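Local atomic coordinates of 6-phosphogluconate dehydrogenase (Pseudomonas syringae, PDB entry 5U5G), a protein that probably carries out a late step of fosfomycin biosynthesis, the NADP-dependent reduction of (2-oxopropyl)phosphonic acid, and belongs to the 6-phosphogluconate dehydrogenase family. Residues G133-Y146 / V155-A169. Numbering follows the deposited sequence.
Sequences GILSAIVSGRPEAY and VFCATVTYVPEPGKA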
loop_
_atom_site.group_PDB
_atom_site.type_symbol
_atom_site.label_atom_id
_atom_site.label_comp_id
_atom_site.label_asym_id
_atom_site.label_seq_id
_atom_site.Cartn_x
_atom_site.Cartn_y
_atom_site.Cartn_z
ATOM N N GLY A 133 4.065 -20.240 -3.948
ATOM C CA GLY A 133 4.312 -20.205 -5.372
ATOM C C GLY A 133 3.688 -19.029 -6.089
ATOM O O GLY A 133 3.372 -19.137 -7.271
ATOM N N ILE A 134 3.508 -17.898 -5.410
ATOM C CA ILE A 134 2.825 -16.763 -6.026
ATOM C C ILE A 134 3.723 -15.535 -6.088
ATOM O O ILE A 134 3.222 -14.408 -6.074
ATOM C CB ILE A 134 1.518 -16.422 -5.281
ATOM C CG1 ILE A 134 1.811 -16.145 -3.796
ATOM C CG2 ILE A 134 0.470 -17.514 -5.514
ATOM C CD1 ILE A 134 0.929 -15.099 -3.160
ATOM N N LEU A 135 5.041 -15.728 -6.160
ATOM C CA LEU A 135 5.931 -14.570 -6.257
ATOM C C LEU A 135 5.661 -13.790 -7.538
ATOM O O LEU A 135 5.155 -14.324 -8.529
ATOM C CB LEU A 135 7.403 -14.989 -6.228
ATOM C CG LEU A 135 7.939 -15.497 -4.887
ATOM C CD1 LEU A 135 9.388 -15.975 -5.021
ATOM C CD2 LEU A 135 7.792 -14.439 -3.797
ATOM N N SER A 136 5.989 -12.502 -7.506
ATOM C CA SER A 136 6.097 -11.711 -8.724
ATOM C C SER A 136 7.561 -11.634 -9.132
ATOM O O SER A 136 8.431 -11.368 -8.299
ATOM C CB SER A 136 5.550 -10.293 -8.534
ATOM O OG SER A 136 4.212 -10.320 -8.091
ATOM N N ALA A 137 7.829 -11.849 -10.408
ATOM C CA ALA A 137 9.176 -11.735 -10.947
ATOM C C ALA A 137 9.247 -10.570 -11.930
ATOM O O ALA A 137 8.269 -10.253 -12.617
ATOM C CB ALA A 137 9.613 -13.041 -11.631
ATOM N N ILE A 138 10.407 -9.912 -11.951
ATOM C CA ILE A 138 10.772 -8.924 -12.964
ATOM C C ILE A 138 12.017 -9.452 -13.661
ATOM O O ILE A 138 12.993 -9.807 -12.994
ATOM C CB ILE A 138 11.050 -7.542 -12.345
ATOM C CG1 ILE A 138 10.072 -7.258 -11.202
ATOM C CG2 ILE A 138 11.041 -6.457 -13.434
ATOM C CD1 ILE A 138 10.586 -6.228 -10.201
ATOM N N VAL A 139 11.987 -9.529 -14.985
ATOM C CA VAL A 139 12.958 -10.344 -15.712
ATOM C C VAL A 139 13.605 -9.528 -16.817
ATOM O O VAL A 139 12.905 -8.980 -17.681
ATOM C CB VAL A 139 12.312 -11.611 -16.308
ATOM C CG1 VAL A 139 13.369 -12.472 -16.991
ATOM C CG2 VAL A 139 11.582 -12.400 -15.240
ATOM N N SER A 140 14.938 -9.482 -16.811
ATOM C CA SER A 140 15.712 -8.916 -17.905
ATOM C C SER A 140 16.654 -9.976 -18.462
ATOM O O SER A 140 17.134 -10.852 -17.733
ATOM C CB SER A 140 16.535 -7.705 -17.460
ATOM O OG SER A 140 15.715 -6.633 -17.057
ATOM N N GLY A 141 16.940 -9.868 -19.752
ATOM C CA GLY A 141 17.801 -10.818 -20.415
ATOM C C GLY A 141 17.274 -11.221 -21.779
ATOM O O GLY A 141 16.245 -10.711 -22.243
ATOM N N ARG A 142 17.977 -12.194 -22.423
ATOM C CA ARG A 142 17.683 -12.473 -23.814
ATOM C C ARG A 142 16.469 -13.390 -23.938
ATOM O O ARG A 142 16.224 -14.233 -23.066
ATOM C CB ARG A 142 18.892 -13.103 -24.483
ATOM C CG ARG A 142 20.136 -12.244 -24.363
ATOM C CD ARG A 142 21.028 -12.395 -25.593
ATOM N NE ARG A 142 20.964 -13.759 -26.071
ATOM C CZ ARG A 142 21.420 -14.137 -27.261
ATOM N NH1 ARG A 142 21.985 -13.244 -28.076
ATOM N NH2 ARG A 142 21.325 -15.406 -27.651
ATOM N N PRO A 143 15.692 -13.215 -25.013
ATOM C CA PRO A 143 14.387 -13.888 -25.094
ATOM C C PRO A 143 14.456 -15.404 -25.218
ATOM O O PRO A 143 13.548 -16.089 -24.726
ATOM C CB PRO A 143 13.738 -13.237 -26.331
ATOM C CG PRO A 143 14.872 -12.692 -27.116
ATOM C CD PRO A 143 15.877 -12.240 -26.103
ATOM N N GLU A 144 15.480 -15.974 -25.848
ATOM C CA GLU A 144 15.487 -17.432 -25.931
ATOM C C GLU A 144 15.754 -18.063 -24.563
ATOM O O GLU A 144 15.052 -18.994 -24.155
ATOM C CB GLU A 144 16.501 -17.917 -26.966
ATOM C CG GLU A 144 16.428 -19.429 -27.144
ATOM C CD GLU A 144 17.646 -20.048 -27.829
ATOM O OE1 GLU A 144 18.762 -19.491 -27.730
ATOM O OE2 GLU A 144 17.460 -21.119 -28.435
ATOM N N ALA A 145 16.751 -17.562 -23.836
ATOM C CA ALA A 145 16.995 -18.050 -22.481
ATOM C C ALA A 145 15.788 -17.820 -21.582
ATOM O O ALA A 145 15.417 -18.697 -20.795
ATOM C CB ALA A 145 18.235 -17.378 -21.891
ATOM N N TYR A 146 15.159 -16.648 -21.685
ATOM C CA TYR A 146 13.941 -16.399 -20.921
ATOM C C TYR A 146 12.886 -17.453 -21.226
ATOM O O TYR A 146 12.316 -18.060 -20.313
ATOM C CB TYR A 146 13.407 -14.997 -21.221
ATOM C CG TYR A 146 12.049 -14.712 -20.618
ATOM C CD1 TYR A 146 11.835 -14.837 -19.253
ATOM C CD2 TYR A 146 10.983 -14.305 -21.414
ATOM C CE1 TYR A 146 10.601 -14.574 -18.695
ATOM C CE2 TYR A 146 9.746 -14.036 -20.865
ATOM C CZ TYR A 146 9.562 -14.177 -19.504
ATOM O OH TYR A 146 8.340 -13.914 -18.940
ATOM N N VAL A 155 6.718 -22.381 -11.550
ATOM C CA VAL A 155 6.569 -23.223 -10.368
ATOM C C VAL A 155 6.418 -22.385 -9.105
ATOM O O VAL A 155 5.698 -22.774 -8.180
ATOM C CB VAL A 155 7.757 -24.197 -10.260
ATOM C CG1 VAL A 155 7.656 -25.020 -8.978
ATOM C CG2 VAL A 155 7.798 -25.089 -11.485
ATOM N N PHE A 156 7.080 -21.224 -9.030
ATOM C CA PHE A 156 7.024 -20.443 -7.800
ATOM C C PHE A 156 6.584 -18.993 -8.004
ATOM O O PHE A 156 6.599 -18.218 -7.036
ATOM C CB PHE A 156 8.378 -20.493 -7.050
ATOM C CG PHE A 156 9.562 -19.975 -7.839
ATOM C CD1 PHE A 156 9.926 -18.633 -7.783
ATOM C CD2 PHE A 156 10.349 -20.845 -8.593
ATOM C CE1 PHE A 156 11.039 -18.162 -8.499
ATOM C CE2 PHE A 156 11.453 -20.380 -9.304
ATOM C CZ PHE A 156 11.789 -19.037 -9.263
ATOM N N CYS A 157 6.166 -18.611 -9.209
ATOM C CA CYS A 157 5.725 -17.245 -9.485
ATOM C C CYS A 157 4.312 -17.233 -10.055
ATOM O O CYS A 157 3.948 -18.095 -10.860
ATOM C CB CYS A 157 6.651 -16.525 -10.486
ATOM S SG CYS A 157 8.402 -16.388 -10.021
ATOM N N ALA A 158 3.538 -16.217 -9.669
ATOM C CA ALA A 158 2.240 -15.958 -10.280
ATOM C C ALA A 158 2.339 -14.927 -11.401
ATOM O O ALA A 158 1.815 -15.144 -12.499
ATOM C CB ALA A 158 1.233 -15.490 -9.224
ATOM N N THR A 159 2.994 -13.803 -11.143
ATOM C CA THR A 159 3.173 -12.753 -12.133
ATOM C C THR A 159 4.634 -12.679 -12.544
ATOM O O THR A 159 5.527 -12.767 -11.697
ATOM C CB THR A 159 2.726 -11.397 -11.588
ATOM O OG1 THR A 159 1.475 -11.555 -10.920
ATOM C CG2 THR A 159 2.554 -10.398 -12.732
ATOM N N VAL A 160 4.873 -12.525 -13.845
ATOM C CA VAL A 160 6.219 -12.386 -14.392
ATOM C C VAL A 160 6.204 -11.239 -15.400
ATOM O O VAL A 160 5.494 -11.310 -16.410
ATOM C CB VAL A 160 6.710 -13.690 -15.051
ATOM C CG1 VAL A 160 8.097 -13.508 -15.643
ATOM C CG2 VAL A 160 6.716 -14.844 -14.050
ATOM N N THR A 161 6.983 -10.184 -15.132
ATOM C CA THR A 161 7.069 -9.018 -16.017
ATOM C C THR A 161 8.408 -9.051 -16.751
ATOM O O THR A 161 9.464 -8.843 -16.143
ATOM C CB THR A 161 6.905 -7.705 -15.241
ATOM O OG1 THR A 161 5.652 -7.695 -14.548
ATOM C CG2 THR A 161 6.937 -6.508 -16.188
ATOM N N TYR A 162 8.366 -9.292 -18.060
ATOM C CA TYR A 162 9.571 -9.372 -18.877
ATOM C C TYR A 162 9.938 -7.979 -19.386
ATOM O O TYR A 162 9.179 -7.373 -20.148
ATOM C CB TYR A 162 9.347 -10.337 -20.041
ATOM C CG TYR A 162 10.547 -10.570 -20.922
ATOM C CD1 TYR A 162 11.812 -10.724 -20.377
ATOM C CD2 TYR A 162 10.405 -10.685 -22.306
ATOM C CE1 TYR A 162 12.916 -10.959 -21.189
ATOM C CE2 TYR A 162 11.502 -10.925 -23.123
ATOM C CZ TYR A 162 12.753 -11.059 -22.557
ATOM O OH TYR A 162 13.849 -11.284 -23.353
ATOM N N VAL A 163 11.090 -7.473 -18.952
ATOM C CA VAL A 163 11.614 -6.191 -19.416
ATOM C C VAL A 163 13.043 -6.430 -19.908
ATOM O O VAL A 163 14.006 -6.324 -19.131
ATOM C CB VAL A 163 11.519 -5.120 -18.314
ATOM C CG1 VAL A 163 10.080 -4.593 -18.210
ATOM C CG2 VAL A 163 11.974 -5.694 -16.939
ATOM N N PRO A 164 13.224 -6.710 -21.205
ATOM C CA PRO A 164 14.460 -7.378 -21.667
ATOM C C PRO A 164 15.752 -6.635 -21.374
ATOM O O PRO A 164 16.775 -7.285 -21.128
ATOM C CB PRO A 164 14.239 -7.505 -23.186
ATOM C CG PRO A 164 12.774 -7.404 -23.391
ATOM C CD PRO A 164 12.238 -6.534 -22.286
ATOM N N GLU A 165 15.739 -5.306 -21.411
ATOM C CA GLU A 165 16.971 -4.531 -21.306
ATOM C C GLU A 165 17.739 -4.882 -20.035
ATOM O O GLU A 165 17.174 -4.805 -18.934
ATOM C CB GLU A 165 16.651 -3.038 -21.318
ATOM C CG GLU A 165 17.864 -2.143 -21.118
ATOM C CD GLU A 165 17.498 -0.664 -20.982
ATOM O OE1 GLU A 165 16.392 -0.358 -20.483
ATOM O OE2 GLU A 165 18.314 0.196 -21.386
ATOM N N PRO A 166 19.020 -5.248 -20.140
ATOM C CA PRO A 166 19.806 -5.571 -18.939
ATOM C C PRO A 166 19.797 -4.440 -17.923
ATOM O O PRO A 166 19.911 -3.259 -18.265
ATOM C CB PRO A 166 21.215 -5.806 -19.493
ATOM C CG PRO A 166 20.994 -6.243 -20.919
ATOM C CD PRO A 166 19.773 -5.476 -21.386
ATOM N N GLY A 167 19.674 -4.811 -16.651
ATOM C CA GLY A 167 19.637 -3.846 -15.581
ATOM C C GLY A 167 18.269 -3.264 -15.303
ATOM O O GLY A 167 18.075 -2.678 -14.234
ATOM N N LYS A 168 17.310 -3.428 -16.222
ATOM C CA LYS A 168 16.005 -2.790 -16.050
ATOM C C LYS A 168 15.205 -3.455 -14.936
ATOM O O LYS A 168 14.514 -2.771 -14.172
ATOM C CB LYS A 168 15.213 -2.815 -17.358
ATOM C CG LYS A 168 13.860 -2.100 -17.256
ATOM C CD LYS A 168 13.249 -1.811 -18.637
ATOM C CE LYS A 168 11.973 -1.013 -18.496
ATOM N NZ LYS A 168 11.342 -0.711 -19.797
ATOM N N ALA A 169 15.269 -4.787 -14.840
ATOM C CA ALA A 169 14.563 -5.472 -13.765
ATOM C C ALA A 169 15.050 -5.000 -12.403
ATOM O O ALA A 169 14.242 -4.771 -11.494
ATOM C CB ALA A 169 14.721 -6.990 -13.904
HETATM O O HOH W 1 6.418 -8.170 -11.695
#
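The rings of Tyr146 and Tyr162 lie face to face, centroids 4.1 Å apart and planes at 14°. Tyr146 CD2 sits over the centre of the Tyr162 ring, while Pro164 CG covers the opposite face near the rim. At the edge of the Tyr146 ring is Val160 CG1, which packs on Val139 CG2 (3.7 Å). Tyr162 holds CG anti to its backbone N (chi1 -177°), reaching along the strand until its OH donates to Gly141 O at 2.7 Å; the stack, Pro164 and this bond together limit the ring's rotation. These elements form a beta-alpha-beta crossover at the end of the NAD-binding domain's sheet: strand 135-139, helix 143-156 carrying Tyr146, then parallel strand 157-162, outermost within this chain. Ala137 N to Thr159 O (2.8 Å) and Thr161 N to Ala137 O belong to the strand pairing, which a beta bulge shifts by one residue between Leu135 and Ser136. There Leu135 O takes the N-H of Ala158 (N to O 2.7 Å) and, weakly, that of Thr159. Ser140 OG takes a hydrogen bond from Ala169 N (2.9 Å), tying helix 168-196 to the end of strand 135-139. Leu135 CD1 meets Phe156 CD1 obliquely at 3.9 Å, and both side chains pack against Ile17 of helix 12-23.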